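Carboxylesterase (Uncultured bacterium, PDB 5GMX) hydrolyses carboxylic esters as a family VIII carboxylesterase and also shows hydrolytic activity toward oxyimino cephalosporins. Local coordinates at residues Phe350-Ala355 with Ala382-Leu387; Ser193-Gly198 with Ala276-Ala281; Gly51-Gly56 with Arg212-Leu217. All blocks are in the same frame, centred on the assembly; numbering follows the deposited sequence.

Contact 1. Residues Phe350-Ala355 with Ala382-Leu387; sequences FADTKA and AAYRCL
The ring of Y384 meets the strand end-on: D352 OD2 lies at its edge, in plane, beside the hydroxyl. That hydroxyl in turn sits in the plane of the F350 ring, at its edge, with Y384 OH 3.9 Å from F350 CE1. The two aromatics thus approach tip to tip rather than by stacking, while the ring of Y332 meets F350 with the planes about 15° apart. The carboxylate of D352 is nearly coplanar with the Y384 ring, turned only 23° from it.

Y384 OH donates to D352 OD2 across a very short 2.5 Å; D352 OD2 receives it on its anti lone pair, the one facing away from OD1. Such closeness is consistent with an ionised carboxylate that would polarise the phenol. Placement comes from both torsions: D352 CG is anti to its backbone N, and Y384 CG is anti to its carbonyl carbon, which sends the ring out from the helix to the acid.

D352 closes strand 348-352, and its other oxygen organises the turn leading into strand 357-363, so the contact joins a hairpin of the central antiparallel sheet of the beta-lactamase fold to the C-terminal helix 374-385 packed on one face of that sheet. D352 OD1 forms an Asx motif, accepting A355 N at 3.1 Å from well above the carboxylate plane, with a weak bond from K354 N and another bond from N335 ND2.

Beyond the polar pair the packing is light. A355 CB reaches L387 CD1 at 3.9 Å and approaches Y384 CE1 obliquely at 4.4 Å. P334 and L357 also touch the Y384 side chain.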
# COMPACT_ATOMS: atom_id res chain seq x y z
N PHE A 350 -0.27 8.92 -0.36
CA PHE A 350 -0.99 9.32 -1.57
C PHE A 350 -0.25 10.34 -2.43
O PHE A 350 0.72 10.98 -2.00
CB PHE A 350 -2.40 9.86 -1.22
CG PHE A 350 -2.39 11.21 -0.57
CD1 PHE A 350 -2.45 12.37 -1.35
CD2 PHE A 350 -2.32 11.33 0.81
CE1 PHE A 350 -2.44 13.62 -0.75
CE2 PHE A 350 -2.30 12.58 1.42
CZ PHE A 350 -2.37 13.73 0.63
N ALA A 351 -0.71 10.44 -3.67
CA ALA A 351 -0.16 11.35 -4.66
C ALA A 351 -1.24 12.29 -5.20
O ALA A 351 -2.38 11.89 -5.43
CB ALA A 351 0.48 10.57 -5.79
N ASP A 352 -0.82 13.53 -5.44
CA ASP A 352 -1.63 14.62 -5.99
C ASP A 352 -0.85 15.21 -7.15
O ASP A 352 0.10 15.96 -6.94
CB ASP A 352 -1.91 15.67 -4.90
CG ASP A 352 -2.61 16.95 -5.43
OD1 ASP A 352 -2.73 17.14 -6.66
OD2 ASP A 352 -3.02 17.78 -4.59
N THR A 353 -1.22 14.86 -8.38
CA THR A 353 -0.45 15.30 -9.55
C THR A 353 -0.62 16.79 -9.85
O THR A 353 0.22 17.38 -10.53
CB THR A 353 -0.81 14.51 -10.82
OG1 THR A 353 -2.15 14.82 -11.21
CG2 THR A 353 -0.68 13.02 -10.60
N LYS A 354 -1.70 17.40 -9.38
CA LYS A 354 -1.91 18.83 -9.58
C LYS A 354 -0.89 19.65 -8.79
O LYS A 354 -0.17 20.48 -9.35
CB LYS A 354 -3.33 19.25 -9.20
CG LYS A 354 -4.41 18.64 -10.10
CD LYS A 354 -5.77 19.29 -9.86
CE LYS A 354 -6.84 18.79 -10.84
NZ LYS A 354 -7.35 17.41 -10.54
N ALA A 355 -0.80 19.40 -7.49
CA ALA A 355 0.17 20.09 -6.64
C ALA A 355 1.56 19.44 -6.73
O ALA A 355 2.51 19.93 -6.12
CB ALA A 355 -0.31 20.10 -5.19
N ALA A 382 -2.70 20.63 7.25
CA ALA A 382 -1.52 21.47 7.44
C ALA A 382 -0.72 21.58 6.15
O ALA A 382 -0.32 22.67 5.76
CB ALA A 382 -0.65 20.93 8.56
N ALA A 383 -0.51 20.45 5.49
CA ALA A 383 0.27 20.41 4.27
C ALA A 383 -0.34 21.28 3.18
O ALA A 383 0.39 21.97 2.47
CB ALA A 383 0.41 18.99 3.78
N TYR A 384 -1.66 21.24 3.04
CA TYR A 384 -2.27 22.05 1.98
C TYR A 384 -2.44 23.52 2.36
O TYR A 384 -2.73 24.35 1.50
CB TYR A 384 -3.60 21.45 1.52
CG TYR A 384 -3.39 20.32 0.53
CD1 TYR A 384 -3.24 20.59 -0.83
CD2 TYR A 384 -3.29 19.00 0.95
CE1 TYR A 384 -3.02 19.57 -1.75
CE2 TYR A 384 -3.08 17.97 0.04
CZ TYR A 384 -2.95 18.27 -1.30
OH TYR A 384 -2.74 17.26 -2.21
N ARG A 385 -2.25 23.85 3.63
CA ARG A 385 -2.18 25.27 3.99
C ARG A 385 -0.90 25.95 3.51
O ARG A 385 -0.85 27.17 3.37
CB ARG A 385 -2.30 25.45 5.50
CG ARG A 385 -3.72 25.51 5.99
CD ARG A 385 -3.75 25.95 7.44
NE ARG A 385 -3.03 27.20 7.67
CZ ARG A 385 -2.77 27.67 8.89
NH1 ARG A 385 -3.19 26.98 9.95
NH2 ARG A 385 -2.11 28.81 9.05
N CYS A 386 0.14 25.16 3.25
CA CYS A 386 1.45 25.69 2.89
C CYS A 386 1.63 25.92 1.39
O CYS A 386 2.73 26.26 0.94
CB CYS A 386 2.54 24.76 3.41
SG CYS A 386 2.57 24.59 5.21
N LEU A 387 0.57 25.73 0.62
CA LEU A 387 0.64 25.87 -0.83
C LEU A 387 -0.01 27.16 -1.32
O LEU A 387 -1.23 27.30 -1.30
CB LEU A 387 -0.02 24.66 -1.50
CG LEU A 387 0.58 23.30 -1.15
CD1 LEU A 387 -0.19 22.16 -1.83
CD2 LEU A 387 2.05 23.24 -1.54

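Contact 2. Residues Ser193-Gly198 with Ala276-Ala281; sequences SPIGAG and AKVYGA
Tight packing and hydrated polar bonding divide this contact between them, and K277 takes part in both. On the buried side I195 drives the terminal methyl of its longer branch against the helix. I195 CG1 stands between the backbone N and the carbonyl carbon (chi1 57°), the crowded position, and the chain then runs on extended, so that I195 CD1 lies 3.7 Å from K277 O and 3.9 Å from V278 CA. One turn further along, A281 CB lies 4.2 Å from I195 CD1, and I293 and L288 touch both I195 and A281. A197 adds a methyl: its CB rests 3.8 Å from K277 CB, alongside the aliphatic stem of the lysine.

The loop that supplies these groups is a helix ending. Residues S193 to G196 form a type I turn, and G196, with its positive phi, is the C-prime residue of the Schellman motif that terminates helix 183-192. Facing it is helix 272-283, which packs on the central sheet of the beta-lactamase fold, A276 and K277 touching I44 of strand 43-51. The contact therefore ties that sheet-covering helix to the end of another helix.

Toward the solvent side the fit loosens and water enters. K277, extended beyond CG, passes A197 and donates from NZ to G196 O at 3.2 Å, arriving 50° out of the carbonyl plane rather than along a lone pair. One water, 2.5 Å from I195 O, also accepts from K277 NZ; a second joins K277 NZ to G196 O. The ammonium thus has three partners in this region, and its positive charge would be expected to suit the carbonyl-rich end of helix 183-192.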
# COMPACT_ATOMS: atom_id res chain seq x y z
N SER A 193 14.50 1.32 -5.44
CA SER A 193 15.93 1.56 -5.56
C SER A 193 16.31 2.71 -6.50
O SER A 193 17.17 3.51 -6.15
CB SER A 193 16.66 0.29 -6.00
OG SER A 193 18.06 0.47 -5.98
N PRO A 194 15.68 2.80 -7.70
CA PRO A 194 16.08 3.90 -8.59
C PRO A 194 15.91 5.30 -8.00
O PRO A 194 16.69 6.20 -8.32
CB PRO A 194 15.14 3.72 -9.80
CG PRO A 194 14.81 2.29 -9.81
CD PRO A 194 14.75 1.88 -8.37
N ILE A 195 14.90 5.50 -7.15
CA ILE A 195 14.67 6.82 -6.58
C ILE A 195 15.25 6.93 -5.17
O ILE A 195 15.01 7.92 -4.47
CB ILE A 195 13.17 7.16 -6.56
CG1 ILE A 195 12.40 6.10 -5.78
CG2 ILE A 195 12.63 7.24 -7.98
CD1 ILE A 195 10.91 6.35 -5.74
N GLY A 196 15.99 5.91 -4.76
CA GLY A 196 16.66 5.91 -3.48
C GLY A 196 15.75 5.66 -2.29
O GLY A 196 16.05 6.09 -1.19
N ALA A 197 14.64 4.96 -2.51
CA ALA A 197 13.72 4.65 -1.42
C ALA A 197 13.90 3.20 -0.97
O ALA A 197 13.19 2.73 -0.08
CB ALA A 197 12.26 4.89 -1.86
N GLY A 198 14.87 2.52 -1.58
CA GLY A 198 15.08 1.10 -1.37
C GLY A 198 15.51 0.69 0.03
O GLY A 198 15.49 -0.50 0.36
N ALA A 276 6.58 8.37 1.01
CA ALA A 276 6.51 9.69 0.42
C ALA A 276 7.41 9.79 -0.81
O ALA A 276 7.13 10.58 -1.70
CB ALA A 276 6.91 10.76 1.43
N LYS A 277 8.50 9.04 -0.83
CA LYS A 277 9.37 9.05 -2.00
C LYS A 277 8.67 8.40 -3.19
O LYS A 277 8.71 8.94 -4.30
CB LYS A 277 10.69 8.35 -1.72
CG LYS A 277 11.70 9.23 -0.99
CD LYS A 277 13.01 8.52 -0.73
CE LYS A 277 13.95 9.44 0.07
NZ LYS A 277 15.31 8.85 0.22
N VAL A 278 8.05 7.24 -2.97
CA VAL A 278 7.35 6.59 -4.09
C VAL A 278 6.19 7.46 -4.60
O VAL A 278 6.08 7.74 -5.81
CB VAL A 278 6.84 5.19 -3.71
CG1 VAL A 278 6.11 4.56 -4.89
CG2 VAL A 278 8.00 4.31 -3.27
N TYR A 279 5.34 7.91 -3.68
CA TYR A 279 4.22 8.73 -4.13
C TYR A 279 4.67 10.10 -4.64
O TYR A 279 4.00 10.71 -5.46
CB TYR A 279 3.19 8.90 -3.02
CG TYR A 279 2.27 7.72 -2.91
CD1 TYR A 279 1.34 7.46 -3.91
CD2 TYR A 279 2.36 6.83 -1.84
CE1 TYR A 279 0.49 6.36 -3.83
CE2 TYR A 279 1.51 5.74 -1.75
CZ TYR A 279 0.57 5.51 -2.76
OH TYR A 279 -0.26 4.42 -2.69
N GLY A 280 5.83 10.55 -4.17
CA GLY A 280 6.45 11.78 -4.63
C GLY A 280 6.85 11.65 -6.09
O GLY A 280 6.57 12.55 -6.89
N ALA A 281 7.47 10.52 -6.45
CA ALA A 281 7.75 10.24 -7.87
C ALA A 281 6.46 10.21 -8.68
O ALA A 281 6.39 10.78 -9.77
CB ALA A 281 8.49 8.92 -8.03
O HOH W 1 16.04 9.34 -2.69
O HOH W 2 14.79 6.40 1.45

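Contact 3. Residues Gly51-Gly56 with Arg212-Leu217; sequences GFADAG and RVAEML
Two hydrogen bonds, both involving E215, carry the polar part of the contact. E215 N donates to A53 O at 2.7 Å, a short, straight bond that lies nearly along the C=O axis (162° at the oxygen). The side chain answers in the other direction: CG is anti to the backbone N, the chain is extended, and E215 OE1 accepts A55 N at 3.0 Å, met from 37° above the carboxylate plane. One glutamate thus grips the peptide groups on both sides of D54, holding a carbonyl with its main chain and an N-H with its side chain.

The apolar contacts are few. A53 CB meets A214 CB at 3.7 Å, methyl to methyl, and at the other end A55 CB touches L217 CD2 at 3.9 Å.

The two carboxylates are not in contact, D54 OD2 lying 5.7 Å from E215 OE1, which would moderate any repulsion. That of D54 is taken up instead by S58 OG and R59 N within its own loop.

Neighbours place the segments. A214 pairs through its backbone with L66, and the selenomethionine M216 packs on I67, N68 and Y70. The contact therefore joins two irregular loops of the beta-lactamase fold, one leaving strand 43-51 of the central sheet and the other skirting strand 67-68, just ahead of Y70 and S71 of the ligand pocket, S71 beginning an SxxK pattern that is probably the catalytic motif, as in serine beta-lactamases and their relatives.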
# COMPACT_ATOMS: atom_id res chain seq x y z
N GLY A 51 9.04 10.07 18.94
CA GLY A 51 8.48 9.10 19.87
C GLY A 51 9.31 7.85 19.99
O GLY A 51 10.53 7.87 19.79
N PHE A 52 8.65 6.74 20.29
CA PHE A 52 9.36 5.51 20.64
C PHE A 52 8.97 4.33 19.76
O PHE A 52 7.89 4.29 19.19
CB PHE A 52 9.12 5.19 22.11
CG PHE A 52 9.52 6.30 23.04
CD1 PHE A 52 8.61 7.27 23.42
CD2 PHE A 52 10.82 6.39 23.51
CE1 PHE A 52 8.98 8.30 24.26
CE2 PHE A 52 11.20 7.42 24.36
CZ PHE A 52 10.27 8.38 24.73
N ALA A 53 9.89 3.39 19.65
CA ALA A 53 9.67 2.18 18.88
C ALA A 53 8.98 1.09 19.70
O ALA A 53 8.49 0.11 19.14
CB ALA A 53 11.00 1.65 18.34
N ASP A 54 8.92 1.26 21.02
CA ASP A 54 8.42 0.20 21.90
C ASP A 54 7.35 0.71 22.85
O ASP A 54 7.27 1.90 23.14
CB ASP A 54 9.57 -0.43 22.70
CG ASP A 54 10.25 0.57 23.65
OD1 ASP A 54 10.38 1.75 23.27
OD2 ASP A 54 10.66 0.16 24.76
N ALA A 55 6.52 -0.21 23.33
CA ALA A 55 5.45 0.13 24.27
C ALA A 55 5.99 0.75 25.55
O ALA A 55 5.38 1.66 26.12
CB ALA A 55 4.61 -1.11 24.58
N GLY A 56 7.14 0.26 26.00
CA GLY A 56 7.75 0.71 27.24
C GLY A 56 8.40 2.09 27.18
O GLY A 56 8.90 2.58 28.20
N ARG A 212 15.73 -2.99 12.69
CA ARG A 212 15.17 -1.65 12.55
C ARG A 212 13.67 -1.59 12.84
O ARG A 212 13.10 -0.50 12.94
CB ARG A 212 15.43 -1.11 11.14
CG ARG A 212 16.91 -0.98 10.80
CD ARG A 212 17.11 -0.84 9.30
NE ARG A 212 16.30 0.25 8.76
CZ ARG A 212 16.12 0.49 7.47
NH1 ARG A 212 16.70 -0.28 6.56
NH2 ARG A 212 15.36 1.51 7.09
N VAL A 213 13.02 -2.74 12.95
CA VAL A 213 11.57 -2.76 13.09
C VAL A 213 11.09 -2.31 14.47
O VAL A 213 11.56 -2.81 15.50
CB VAL A 213 10.99 -4.16 12.79
CG1 VAL A 213 9.47 -4.15 12.90
CG2 VAL A 213 11.39 -4.60 11.40
N ALA A 214 10.16 -1.36 14.48
CA ALA A 214 9.53 -0.93 15.71
C ALA A 214 8.47 -1.94 16.11
O ALA A 214 8.14 -2.82 15.33
CB ALA A 214 8.92 0.45 15.55
N GLU A 215 7.91 -1.78 17.30
CA GLU A 215 6.90 -2.71 17.79
C GLU A 215 5.50 -2.23 17.44
O GLU A 215 5.14 -1.09 17.75
CB GLU A 215 7.03 -2.89 19.30
CG GLU A 215 5.98 -3.79 19.93
CD GLU A 215 6.00 -3.73 21.45
OE1 GLU A 215 6.70 -2.86 22.02
OE2 GLU A 215 5.32 -4.57 22.08
N MSE A 216 4.72 -3.08 16.80
CA MSE A 216 3.35 -2.71 16.46
C MSE A 216 2.45 -2.76 17.69
O MSE A 216 2.54 -3.69 18.49
CB MSE A 216 2.79 -3.62 15.37
CG MSE A 216 1.40 -3.19 14.93
SE MSE A 216 1.52 -1.54 13.88
CE MSE A 216 2.43 -2.31 12.40
N LEU A 217 1.59 -1.76 17.86
CA LEU A 217 0.75 -1.70 19.05
C LEU A 217 -0.74 -1.68 18.72
O LEU A 217 -1.22 -0.82 17.98
CB LEU A 217 1.12 -0.47 19.89
CG LEU A 217 2.62 -0.32 20.10
CD1 LEU A 217 2.96 1.03 20.73
CD2 LEU A 217 3.19 -1.46 20.93

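In the fold
Contacts 1 and 2 are neighbours, their centres about 17 Å apart, and they meet through Y279: Y279 CB lies 3.4 Å from F350 O, and Y279 O lies 3.5 Å from A351 CB. Strand 348-352 is thereby flanked by helix 272-283 and by the C-terminal helix, F350 pointing to the side of Y384. The F350 side chain also lies near, without touching, the residues of the probable SxxK site. Contact 3 sits farther off, its centre about 24 Å from that of contact 2 and 29 Å from that of contact 1; its nearest atoms approach contact 2 to about 6 Å. It is linked to the phenylmethanesulfonic acid pocket through M216, which touches Y70, next to S71, the probable nucleophile.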